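Local coordinates for protein AmbC (Sorangium cellulosum, PDB 5O15) that carries a bifunctional dehydratase-cyclase domain of ambruticin biosynthesis, probably removing water from a polyketide intermediate and then closing a heterocycle on it, at residues L40-V43 with W47-D50; E66-A71 with R112-H117; E167-W172 with A220-E225; A138-A143 with D244-A249; E260-S265 with A287-A292. One frame throughout, in Å; residues are numbered along the deposited sequence.

Contact 1. Residues L40-V43 with W47-D50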
# COMPACT_ATOMS: atom_id res chain seq x y z
N LEU A 40 8.65 -11.41 8.99
CA LEU A 40 8.95 -10.91 7.65
C LEU A 40 10.46 -11.02 7.46
O LEU A 40 11.22 -10.25 8.05
CB LEU A 40 8.48 -9.47 7.55
CG LEU A 40 8.17 -8.97 6.16
CD1 LEU A 40 7.50 -7.62 6.23
CD2 LEU A 40 9.44 -8.92 5.34
N SER A 41 10.88 -11.99 6.66
CA SER A 41 12.29 -12.19 6.33
C SER A 41 12.65 -11.50 5.02
O SER A 41 11.97 -11.70 4.01
CB SER A 41 12.59 -13.67 6.16
OG SER A 41 13.84 -13.87 5.54
N THR A 42 13.71 -10.70 5.04
CA THR A 42 14.19 -10.06 3.82
C THR A 42 15.07 -10.99 2.99
O THR A 42 15.52 -10.60 1.90
CB THR A 42 14.94 -8.75 4.13
OG1 THR A 42 16.15 -9.03 4.85
CG2 THR A 42 14.06 -7.74 4.91
N VAL A 43 15.34 -12.19 3.49
CA VAL A 43 15.90 -13.25 2.66
C VAL A 43 14.80 -13.91 1.85
O VAL A 43 14.92 -14.08 0.63
CB VAL A 43 16.64 -14.27 3.55
CG1 VAL A 43 17.27 -15.36 2.70
CG2 VAL A 43 17.69 -13.58 4.41
N TRP A 47 12.38 -8.99 -2.34
CA TRP A 47 11.75 -7.90 -3.07
C TRP A 47 11.50 -6.66 -2.23
O TRP A 47 11.49 -5.55 -2.77
CB TRP A 47 10.45 -8.35 -3.74
CG TRP A 47 9.36 -8.80 -2.80
CD1 TRP A 47 9.15 -10.07 -2.33
CD2 TRP A 47 8.32 -8.00 -2.24
NE1 TRP A 47 8.05 -10.10 -1.50
CE2 TRP A 47 7.52 -8.84 -1.44
CE3 TRP A 47 7.97 -6.66 -2.35
CZ2 TRP A 47 6.42 -8.38 -0.78
CZ3 TRP A 47 6.86 -6.21 -1.66
CH2 TRP A 47 6.12 -7.07 -0.88
N VAL A 48 11.25 -6.80 -0.90
CA VAL A 48 10.93 -5.61 -0.13
C VAL A 48 12.11 -4.66 -0.11
O VAL A 48 11.94 -3.45 0.08
CB VAL A 48 10.46 -5.94 1.31
CG1 VAL A 48 9.21 -6.77 1.25
CG2 VAL A 48 11.53 -6.63 2.14
N LEU A 49 13.34 -5.19 -0.25
CA LEU A 49 14.54 -4.36 -0.24
C LEU A 49 14.65 -3.46 -1.45
O LEU A 49 15.51 -2.57 -1.47
CB LEU A 49 15.79 -5.25 -0.10
CG LEU A 49 15.86 -6.08 1.18
CD1 LEU A 49 17.07 -7.04 1.12
CD2 LEU A 49 15.90 -5.17 2.39
N ASP A 50 13.86 -3.71 -2.50
CA ASP A 50 13.83 -2.80 -3.62
C ASP A 50 13.10 -1.51 -3.30
O ASP A 50 13.17 -0.55 -4.11
CB ASP A 50 13.13 -3.46 -4.81
CG ASP A 50 13.95 -4.56 -5.49
OD1 ASP A 50 15.12 -4.75 -5.12
OD2 ASP A 50 13.38 -5.21 -6.40

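Contact 2. Residues E66-A71 with R112-H117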
# COMPACT_ATOMS: atom_id res chain seq x y z
N GLU A 66 -1.84 -4.13 3.53
CA GLU A 66 -1.99 -5.57 3.35
C GLU A 66 -2.16 -6.27 4.70
O GLU A 66 -3.02 -7.15 4.84
CB GLU A 66 -0.79 -6.12 2.58
CG GLU A 66 -0.62 -7.62 2.63
CD GLU A 66 -1.72 -8.43 1.94
OE1 GLU A 66 -2.68 -7.85 1.39
OE2 GLU A 66 -1.64 -9.68 2.01
N LEU A 67 -1.34 -5.90 5.69
CA LEU A 67 -1.47 -6.54 6.99
C LEU A 67 -2.81 -6.22 7.64
O LEU A 67 -3.44 -7.09 8.25
CB LEU A 67 -0.29 -6.14 7.88
CG LEU A 67 1.06 -6.77 7.45
CD1 LEU A 67 2.22 -6.07 8.11
CD2 LEU A 67 1.06 -8.26 7.73
N ALA A 68 -3.28 -4.98 7.49
CA ALA A 68 -4.59 -4.62 8.03
C ALA A 68 -5.71 -5.35 7.31
O ALA A 68 -6.68 -5.78 7.95
CB ALA A 68 -4.78 -3.11 7.91
N LEU A 69 -5.60 -5.53 5.98
CA LEU A 69 -6.58 -6.32 5.24
C LEU A 69 -6.58 -7.77 5.69
O LEU A 69 -7.64 -8.41 5.72
CB LEU A 69 -6.32 -6.21 3.73
CG LEU A 69 -6.64 -4.85 3.11
CD1 LEU A 69 -5.98 -4.75 1.75
CD2 LEU A 69 -8.12 -4.64 2.99
N ALA A 70 -5.41 -8.32 6.00
CA ALA A 70 -5.34 -9.69 6.51
C ALA A 70 -6.04 -9.79 7.87
O ALA A 70 -6.76 -10.76 8.14
CB ALA A 70 -3.89 -10.15 6.63
N ALA A 71 -5.86 -8.78 8.72
CA ALA A 71 -6.54 -8.74 10.01
C ALA A 71 -8.03 -8.64 9.82
O ALA A 71 -8.78 -9.33 10.53
CB ALA A 71 -5.99 -7.58 10.84
N ARG A 112 -13.69 -2.14 14.80
CA ARG A 112 -12.63 -2.60 15.69
C ARG A 112 -11.37 -1.77 15.49
O ARG A 112 -10.88 -1.65 14.34
CB ARG A 112 -12.25 -4.05 15.48
CG ARG A 112 -13.32 -5.09 15.77
CD ARG A 112 -12.81 -6.46 15.48
NE ARG A 112 -13.75 -7.53 15.71
CZ ARG A 112 -13.82 -8.22 16.84
NH1 ARG A 112 -13.01 -7.92 17.85
NH2 ARG A 112 -14.69 -9.21 16.96
N GLY A 113 -10.77 -1.25 16.55
CA GLY A 113 -9.44 -0.68 16.41
C GLY A 113 -8.40 -1.74 16.15
O GLY A 113 -8.57 -2.92 16.44
N PHE A 114 -7.29 -1.33 15.53
CA PHE A 114 -6.18 -2.25 15.32
C PHE A 114 -4.87 -1.47 15.34
O PHE A 114 -4.86 -0.25 15.19
CB PHE A 114 -6.31 -3.03 14.00
CG PHE A 114 -6.03 -2.20 12.79
CD1 PHE A 114 -7.02 -1.49 12.17
CD2 PHE A 114 -4.73 -2.12 12.31
CE1 PHE A 114 -6.74 -0.70 11.07
CE2 PHE A 114 -4.43 -1.32 11.16
CZ PHE A 114 -5.43 -0.62 10.59
N ALA A 115 -3.77 -2.18 15.48
CA ALA A 115 -2.44 -1.60 15.35
C ALA A 115 -1.51 -2.64 14.74
O ALA A 115 -1.74 -3.84 14.89
CB ALA A 115 -1.86 -1.10 16.68
N VAL A 116 -0.47 -2.18 14.05
CA VAL A 116 0.56 -3.04 13.46
C VAL A 116 1.89 -2.65 14.06
O VAL A 116 2.25 -1.47 14.05
CB VAL A 116 0.61 -2.85 11.93
CG1 VAL A 116 1.66 -3.75 11.33
CG2 VAL A 116 -0.77 -3.09 11.34
N HIS A 117 2.66 -3.65 14.52
CA HIS A 117 3.91 -3.44 15.23
C HIS A 117 4.97 -4.38 14.70
O HIS A 117 4.65 -5.44 14.15
CB HIS A 117 3.73 -3.82 16.68
CG HIS A 117 2.39 -3.48 17.20
ND1 HIS A 117 2.20 -2.33 17.89
CD2 HIS A 117 1.17 -4.08 17.11
CE1 HIS A 117 0.95 -2.26 18.32
NE2 HIS A 117 0.30 -3.30 17.84

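Contact 3. Residues E167-W172 with A220-E225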
# COMPACT_ATOMS: atom_id res chain seq x y z
N GLU A 167 13.36 11.58 -10.70
CA GLU A 167 14.52 11.32 -9.85
C GLU A 167 14.13 10.58 -8.58
O GLU A 167 14.79 9.62 -8.19
CB GLU A 167 15.21 12.63 -9.52
CG GLU A 167 16.48 12.51 -8.72
CD GLU A 167 17.71 12.11 -9.51
OE1 GLU A 167 17.72 12.19 -10.76
OE2 GLU A 167 18.69 11.72 -8.87
N ALA A 168 13.07 11.03 -7.90
CA ALA A 168 12.71 10.48 -6.59
C ALA A 168 12.37 9.00 -6.66
O ALA A 168 12.44 8.32 -5.62
CB ALA A 168 11.57 11.30 -5.97
N LEU A 169 11.95 8.48 -7.82
CA LEU A 169 11.72 7.06 -8.00
C LEU A 169 12.94 6.39 -8.63
O LEU A 169 13.54 5.47 -8.08
CB LEU A 169 10.49 6.81 -8.86
CG LEU A 169 9.18 7.26 -8.22
CD1 LEU A 169 8.06 7.03 -9.19
CD2 LEU A 169 8.88 6.48 -6.92
N ASP A 170 13.31 6.85 -9.83
CA ASP A 170 14.25 6.16 -10.70
C ASP A 170 15.66 6.15 -10.15
O ASP A 170 16.45 5.27 -10.51
CB ASP A 170 14.16 6.72 -12.12
CG ASP A 170 12.85 6.39 -12.75
OD1 ASP A 170 12.48 5.20 -12.72
OD2 ASP A 170 12.15 7.28 -13.25
N ALA A 171 16.05 7.13 -9.34
CA ALA A 171 17.38 7.09 -8.76
C ALA A 171 17.54 6.00 -7.71
O ALA A 171 18.67 5.69 -7.33
CB ALA A 171 17.75 8.43 -8.16
N TRP A 172 16.42 5.45 -7.21
CA TRP A 172 16.46 4.71 -5.96
C TRP A 172 15.90 3.30 -6.04
O TRP A 172 16.48 2.38 -5.47
CB TRP A 172 15.69 5.50 -4.90
CG TRP A 172 16.25 6.85 -4.61
CD1 TRP A 172 15.66 8.03 -4.87
CD2 TRP A 172 17.52 7.14 -4.03
NE1 TRP A 172 16.47 9.06 -4.47
CE2 TRP A 172 17.62 8.54 -3.94
CE3 TRP A 172 18.58 6.36 -3.56
CZ2 TRP A 172 18.72 9.18 -3.37
CZ3 TRP A 172 19.68 7.00 -3.00
CH2 TRP A 172 19.74 8.39 -2.92
N ALA A 220 2.07 5.21 -10.40
CA ALA A 220 1.42 5.83 -11.55
C ALA A 220 1.03 7.26 -11.23
O ALA A 220 1.23 8.17 -12.04
CB ALA A 220 0.20 5.00 -11.95
N LEU A 221 0.45 7.47 -10.04
CA LEU A 221 0.11 8.80 -9.59
C LEU A 221 1.34 9.71 -9.53
O LEU A 221 1.32 10.84 -10.01
CB LEU A 221 -0.54 8.69 -8.23
CG LEU A 221 -0.79 10.01 -7.54
CD1 LEU A 221 -1.72 10.87 -8.39
CD2 LEU A 221 -1.40 9.79 -6.21
N LEU A 222 2.42 9.23 -8.94
CA LEU A 222 3.61 10.06 -8.81
C LEU A 222 4.23 10.37 -10.17
O LEU A 222 4.70 11.48 -10.40
CB LEU A 222 4.62 9.38 -7.90
CG LEU A 222 4.23 9.27 -6.43
CD1 LEU A 222 5.25 8.46 -5.65
CD2 LEU A 222 4.02 10.64 -5.81
N ARG A 223 4.26 9.40 -11.08
CA ARG A 223 4.82 9.68 -12.39
C ARG A 223 3.99 10.71 -13.13
O ARG A 223 4.53 11.54 -13.86
CB ARG A 223 4.98 8.40 -13.20
CG ARG A 223 6.10 7.53 -12.64
CD ARG A 223 6.35 6.26 -13.43
NE ARG A 223 7.43 5.50 -12.86
CZ ARG A 223 8.73 5.79 -12.97
NH1 ARG A 223 9.16 6.76 -13.76
NH2 ARG A 223 9.60 5.08 -12.28
N ALA A 224 2.68 10.69 -12.94
CA ALA A 224 1.83 11.71 -13.53
C ALA A 224 2.05 13.07 -12.87
O ALA A 224 2.16 14.09 -13.55
CB ALA A 224 0.38 11.26 -13.41
N GLU A 225 2.16 13.11 -11.55
CA GLU A 225 2.25 14.38 -10.82
C GLU A 225 3.65 15.00 -10.80
O GLU A 225 3.76 16.23 -10.70
CB GLU A 225 1.79 14.18 -9.38
CG GLU A 225 0.31 13.95 -9.30
CD GLU A 225 -0.46 15.26 -9.35
OE1 GLU A 225 -0.01 16.24 -8.72
OE2 GLU A 225 -1.51 15.32 -10.03

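Contact 4. Residues A138-A143 with D244-A249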
# COMPACT_ATOMS: atom_id res chain seq x y z
N ALA A 138 -17.21 -1.86 8.33
CA ALA A 138 -18.05 -2.20 7.19
C ALA A 138 -17.49 -1.60 5.90
O ALA A 138 -16.80 -0.59 5.91
CB ALA A 138 -19.48 -1.69 7.44
N ALA A 139 -17.84 -2.23 4.76
CA ALA A 139 -17.28 -1.80 3.49
C ALA A 139 -18.06 -0.62 2.94
O ALA A 139 -19.27 -0.49 3.16
CB ALA A 139 -17.32 -2.95 2.48
N PRO A 140 -17.40 0.27 2.22
CA PRO A 140 -18.07 1.41 1.61
C PRO A 140 -18.78 0.95 0.36
O PRO A 140 -18.68 -0.22 -0.04
CB PRO A 140 -16.90 2.32 1.26
CG PRO A 140 -15.82 1.37 0.91
CD PRO A 140 -15.95 0.29 1.95
N ALA A 141 -19.50 1.88 -0.25
CA ALA A 141 -20.28 1.56 -1.43
C ALA A 141 -19.38 1.00 -2.53
O ALA A 141 -18.21 1.36 -2.66
CB ALA A 141 -20.99 2.81 -1.96
N ALA A 142 -19.94 0.07 -3.28
CA ALA A 142 -19.24 -0.46 -4.44
C ALA A 142 -19.08 0.63 -5.51
O ALA A 142 -19.92 1.53 -5.65
CB ALA A 142 -20.02 -1.64 -5.02
N ALA A 143 -17.98 0.55 -6.25
CA ALA A 143 -17.73 1.45 -7.39
C ALA A 143 -17.61 0.64 -8.68
O ALA A 143 -16.90 -0.36 -8.71
CB ALA A 143 -16.43 2.23 -7.19
N ASP A 244 -11.13 3.60 3.92
CA ASP A 244 -12.07 2.79 3.18
C ASP A 244 -11.40 1.90 2.14
O ASP A 244 -11.65 1.99 0.93
CB ASP A 244 -13.14 3.65 2.53
CG ASP A 244 -14.04 4.28 3.55
OD1 ASP A 244 -14.31 3.66 4.61
OD2 ASP A 244 -14.44 5.41 3.29
N VAL A 245 -10.53 1.01 2.61
CA VAL A 245 -9.81 0.08 1.74
C VAL A 245 -10.47 -1.28 1.86
O VAL A 245 -10.52 -1.86 2.97
CB VAL A 245 -8.34 -0.02 2.12
CG1 VAL A 245 -7.61 -0.84 1.08
CG2 VAL A 245 -7.70 1.34 2.25
N ALA A 246 -10.99 -1.81 0.77
CA ALA A 246 -11.69 -3.09 0.83
C ALA A 246 -11.26 -3.92 -0.38
O ALA A 246 -11.14 -3.39 -1.51
CB ALA A 246 -13.19 -2.90 0.79
N LEU A 247 -10.99 -5.20 -0.15
CA LEU A 247 -10.74 -6.14 -1.23
C LEU A 247 -11.99 -6.89 -1.60
O LEU A 247 -12.79 -7.31 -0.74
CB LEU A 247 -9.73 -7.22 -0.87
CG LEU A 247 -8.37 -6.75 -0.42
CD1 LEU A 247 -7.46 -7.94 -0.17
CD2 LEU A 247 -7.75 -5.81 -1.43
N GLU A 248 -12.13 -7.12 -2.89
CA GLU A 248 -13.17 -7.99 -3.44
C GLU A 248 -12.61 -9.32 -3.91
O GLU A 248 -13.34 -10.32 -3.95
CB GLU A 248 -13.84 -7.34 -4.65
CG GLU A 248 -14.42 -5.97 -4.40
CD GLU A 248 -15.51 -5.98 -3.37
OE1 GLU A 248 -16.30 -6.95 -3.32
OE2 GLU A 248 -15.58 -5.00 -2.60
N ALA A 249 -11.33 -9.35 -4.28
CA ALA A 249 -10.69 -10.56 -4.76
C ALA A 249 -9.23 -10.54 -4.33
O ALA A 249 -8.56 -9.53 -4.49
CB ALA A 249 -10.81 -10.64 -6.28
O HOH W 1 -14.49 1.09 5.17

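Contact 5. Residues E260-S265 with A287-A292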
# COMPACT_ATOMS: atom_id res chain seq x y z
N GLU A 260 -8.05 8.71 -8.93
CA GLU A 260 -8.71 9.99 -9.07
C GLU A 260 -8.15 10.97 -8.05
O GLU A 260 -8.33 10.79 -6.84
CB GLU A 260 -10.22 9.86 -8.93
CG GLU A 260 -10.93 11.17 -9.15
CD GLU A 260 -12.37 10.98 -9.56
OE1 GLU A 260 -12.78 11.61 -10.57
OE2 GLU A 260 -13.08 10.20 -8.91
N VAL A 261 -7.45 11.99 -8.56
CA VAL A 261 -6.76 12.93 -7.70
C VAL A 261 -7.75 13.95 -7.16
O VAL A 261 -8.55 14.51 -7.90
CB VAL A 261 -5.62 13.60 -8.47
CG1 VAL A 261 -4.84 14.54 -7.60
CG2 VAL A 261 -4.71 12.54 -9.04
N GLU A 262 -7.69 14.15 -5.84
CA GLU A 262 -8.51 15.16 -5.18
C GLU A 262 -7.86 16.53 -5.36
O GLU A 262 -6.63 16.64 -5.36
CB GLU A 262 -8.57 14.86 -3.68
CG GLU A 262 -9.84 14.18 -3.22
CD GLU A 262 -9.91 14.08 -1.71
OE1 GLU A 262 -10.30 13.01 -1.19
OE2 GLU A 262 -9.55 15.07 -1.03
N ASP A 263 -8.68 17.56 -5.55
CA ASP A 263 -8.14 18.91 -5.59
C ASP A 263 -7.48 19.22 -4.25
O ASP A 263 -8.13 19.17 -3.20
CB ASP A 263 -9.25 19.91 -5.89
CG ASP A 263 -9.75 19.82 -7.32
OD1 ASP A 263 -8.92 19.57 -8.23
OD2 ASP A 263 -10.97 20.00 -7.55
N ALA A 264 -6.19 19.55 -4.29
CA ALA A 264 -5.36 19.63 -3.09
C ALA A 264 -5.60 20.96 -2.39
O ALA A 264 -5.13 22.01 -2.84
CB ALA A 264 -3.89 19.45 -3.45
N SER A 265 -6.33 20.93 -1.28
CA SER A 265 -6.50 22.11 -0.44
C SER A 265 -5.30 22.34 0.49
O SER A 265 -5.36 23.24 1.34
CB SER A 265 -7.79 22.00 0.38
OG SER A 265 -7.73 20.92 1.30
N ALA A 287 -9.63 1.81 -2.63
CA ALA A 287 -9.28 2.66 -1.50
C ALA A 287 -10.00 3.98 -1.66
O ALA A 287 -9.78 4.70 -2.65
CB ALA A 287 -7.78 2.89 -1.39
N GLY A 288 -10.91 4.30 -0.74
CA GLY A 288 -11.66 5.53 -0.87
C GLY A 288 -10.77 6.75 -0.85
O GLY A 288 -10.99 7.70 -1.60
N THR A 289 -9.75 6.72 -0.00
CA THR A 289 -8.78 7.80 0.09
C THR A 289 -7.41 7.24 0.40
O THR A 289 -7.25 6.29 1.19
CB THR A 289 -9.15 8.82 1.19
OG1 THR A 289 -10.55 9.14 1.14
CG2 THR A 289 -8.35 10.11 1.00
N PHE A 290 -6.44 7.86 -0.22
CA PHE A 290 -5.03 7.75 0.11
C PHE A 290 -4.53 9.17 0.30
O PHE A 290 -4.88 10.04 -0.50
CB PHE A 290 -4.34 7.14 -1.21
CG PHE A 290 -2.86 7.33 -1.26
CD1 PHE A 290 -2.03 6.52 -0.52
CD2 PHE A 290 -2.28 8.29 -2.09
CE1 PHE A 290 -0.67 6.69 -0.56
CE2 PHE A 290 -0.92 8.47 -2.12
CZ PHE A 290 -0.11 7.66 -1.35
N ARG A 291 -3.73 9.44 1.34
CA ARG A 291 -3.17 10.77 1.56
C ARG A 291 -1.68 10.67 1.76
O ARG A 291 -1.22 9.81 2.53
CB ARG A 291 -3.78 11.42 2.79
CG ARG A 291 -5.25 11.56 2.71
CD ARG A 291 -5.72 12.61 3.67
NE ARG A 291 -7.16 12.58 3.81
CZ ARG A 291 -8.01 13.18 2.99
NH1 ARG A 291 -7.57 13.88 1.95
NH2 ARG A 291 -9.32 13.08 3.21
N ALA A 292 -0.94 11.55 1.10
CA ALA A 292 0.50 11.59 1.20
C ALA A 292 0.96 13.01 1.47
O ALA A 292 0.27 13.97 1.12
CB ALA A 292 1.15 11.11 -0.10
O HOH W 2 -10.61 10.60 -2.49

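Contact 1. Residues L40-V43 with W47-D50
Thr42 sets OG1 between its backbone N and carbonyl carbon (chi1 66°), which leaves the methyl CG2 beside N, where it meets Val48 and Leu49. Leu49 answers with chi1 -61°, which lays CG beside its backbone N and presents both methyls to Thr42. The Thr42 methyl is thereby held between two hydrocarbon branches, Val48 CG2 at 3.9 Å from Thr42 CG2 and Leu49 CD2 at 4.0 Å from the same atom. Leu49 also straddles the root of the side chain: CG, CD1 and CD2 all come close to Thr42 CB, and CD1 lies 4.0 Å from Thr42 O. Thr42 crosses both partners at about a right angle. Leu40 closes the far end more loosely, its CD2 4.5 Å from Val48 CG2, while Val48 CG1 rests 3.5 Å above the Trp47 ring, near its rim. The hydroxyl of Thr42 is hydrogen-bonded chiefly to Pro92 O, with Gly95 O as a second partner. An alanine at Leu49 would remove both methyls and is likely to take away the packing on Thr42 CB and leave its CG2 with Val48 alone across the contact. The contact folds the end of strand 34-41 against the 3-10 turn 47-50 that leads to strand 52-53, in the first hotdog half. The touching side-chain groups are hydrocarbon, with one methyl against the Thr42 carbonyl oxygen, which implies a fit resting on shape and van der Waals contact while the hydroxyl's polar need is met elsewhere.

Contact 2. Residues E66-A71 with R112-H117
Ala68 and Leu67 rest on Phe114 and Val116, the central helix of a hotdog half lying against the antiparallel strands that wrap it. The contact has two small centres. Ala68 CB comes 3.7 Å from Phe114 CZ and equally close to CE2, so the methyl sits at the far end of the ring. One step back along the helix, Leu67 CD1 meets Val116 CG1 at 4.0 Å, the two side chains crossing at about a right angle. Phe114 and Val116, two residues apart in the strand, thus offer their side chains to consecutive residues of the helix. With CG of Phe114 between the backbone N and the carbonyl carbon (chi1 74°), the ring is swung to the helix so that its CE2-CZ end meets Ala68. Val116 instead puts CG1 anti to its N (chi1 -180°), which turns that methyl to the leucine.

Around this first shell, Leu83 touches both Ala68 and Phe114, and Leu99 and Leu22 flank Leu67, so the spot belongs to a continuous apolar core. Strand 112-120 is held between its neighbours by backbone hydrogen bonds, Phe114 with Gly134 on one and Ala115 with Thr102 on the other. The helix is held at its polar side too: the carboxylate of Glu66 is hydrogen-bonded to His19 NE2 and to the backbone N of Gly208 and Leu209. Within the helix the two touching residues are carried by regular turns; Leu67 O, for example, accepts a bond of 3.0 Å from Ala71 N.

Contact 3. Residues E167-W172 with A220-E225
Arg223 grips Asp170 end-on with two nitrogens, each to a separate carboxylate oxygen. Arg223 NH2 gives a 2.9 Å bond to Asp170 OD1, and Arg223 NH1 reaches Asp170 OD2 at 3.1 Å; both are close to straight, and both oxygens lie near the guanidinium plane. The fit on the carboxylate side is less even: OD2 is met at its syn lone pair, but at OD1 the donor stands 34° out of the carboxylate plane, in keeping with a tilt of 37° between the two flat groups. OD2 has a second partner in the backbone N of Val166, just ahead of the short helix 167-170, which should help to fix the rotation of the carboxylate. Arg223 spans the gap with an extended chain from CG to NE, its side chain crossing that of Asp170 at about a right angle. The arginine stands on helix 211-225, the central helix of the second hotdog half, and the salt bridge ties the short helix to it. A methionine in its place would probably leave both oxygens of Asp170 without their guanidinium donors and its charge without a mate. Leu169 adds the apolar share. Its CD1 lies over one face of the guanidinium, 3.7 Å above the plane and toward the rim, and its CB comes within 3.9 Å of NH2 of Arg223. The other methyl, CD2, turns to Leu222 CD1 at 4.3 Å. Ile236, at the start of strand 236-247, packs on Leu169 as well, and Pro237 beside it touches Leu222.

Contact 4. Residues A138-A143 with D244-A249
Asp244 opens a G1 beta bulge in strand 236-247, and Pro140 of the extended linker that follows strand 129-137 packs directly against it. Asp244 and Val245 both face Val80 of the adjoining strand, and the left-handed backbone of Asp244 (phi 52°, psi 61°) lets the extra residue in. Across the contact the proline ring touches the aspartate by hydrocarbon: Pro140 CG lies 3.9 Å from Asp244 CB, the two side chains sliding past each other in opposite directions. Pro140 CD then reaches Ala246 CB at 4.4 Å, and Ala139 CB meets that same methyl at 4.5 Å. Polar contact comes through a water, which donates one bond of 2.6 Å to Asp244 OD1 and another of 3.0 Å to Ala138 O. The carboxylate thus reaches the linker backbone without touching it, while the CB of Asp244 packs on the proline.

Further along, Arg286 of strand 283-295 gives hydrogen bonds to the carbonyls of Pro140 and Ala141 and a salt bridge to Glu248, pinning the linker over the strand. The linker runs from the first hotdog half toward the second, passing over the place where strands 79-85 and 236-247 pair and join the two; Ser79 touches both Pro140 and Ala246. Val245 has its CB directed away from the linker, and its side chain touches Val65 of helix 61-75; Leu247 packs on Leu69 of the same helix.

Contact 5. Residues E260-S265 with A287-A292
Glu262 stretches its chain toward Thr289 and Arg291 with a first torsion away from the staggered positions (chi1 -100°) and an extended run beyond CG. The carboxylate is thereby brought up to strand 283-295, where its two oxygens meet different groups. Glu262 OE2 faces Arg291 at the edge of the guanidinium, near its plane, but the separation to NH1 of Arg291 is 3.8 Å: a long salt bridge, with the two flat groups turned 76° apart. Glu262 OE1 lies 4.1 Å from Thr289 CG2 and also takes a 2.8 Å hydrogen bond from a water, which donates a second one of 3.1 Å to Gly288 O.

Gly288 and Thr289 form a classic beta bulge opposite Ser243, where strand 283-295 turns a corner, and the water reaches the bulge carbonyl. Strand 269-277 runs between the two segments in this sheet of the second hotdog half: Glu262 is backbone-bonded to Ala271, and both Glu262 and Arg291 touch the side chain of that alanine. The glutamate therefore leans over an intervening strand.

Thr289 holds CG2 anti to its backbone N, and this methyl sits over the centre of the Arg291 guanidinium, 3.7 Å above its plane. Arg291 places CG beside its own N (chi1 -59°) and is extended from CG to NE, which carries the guanidinium alongside Thr289. The Glu262 side chain crosses Thr289 at about a right angle.

In the fold
Contacts 1, 2 and 3 are buried, contact 4 is partly so and contact 5 lies at the surface. Contacts 1 and 2 belong to the first hotdog half and are joined mainly by hydrocarbon; contact 3, in the second, adds a close two-bond salt bridge to its packing, while contact 5 relies on a long ion pair, a bridging water and a brush against a methyl. Contact 4, also water-bridged, lies where the halves meet. It touches contact 2 through Leu69, against Val245 and Leu247, and contact 5 through neighbouring strands, Asp244 O probably accepting from Gly288 N. Helix 211-225 of contact 3 packs on strand 254-261 of contact 5, Leu221 against Val261. Contact 1 touches none of the others.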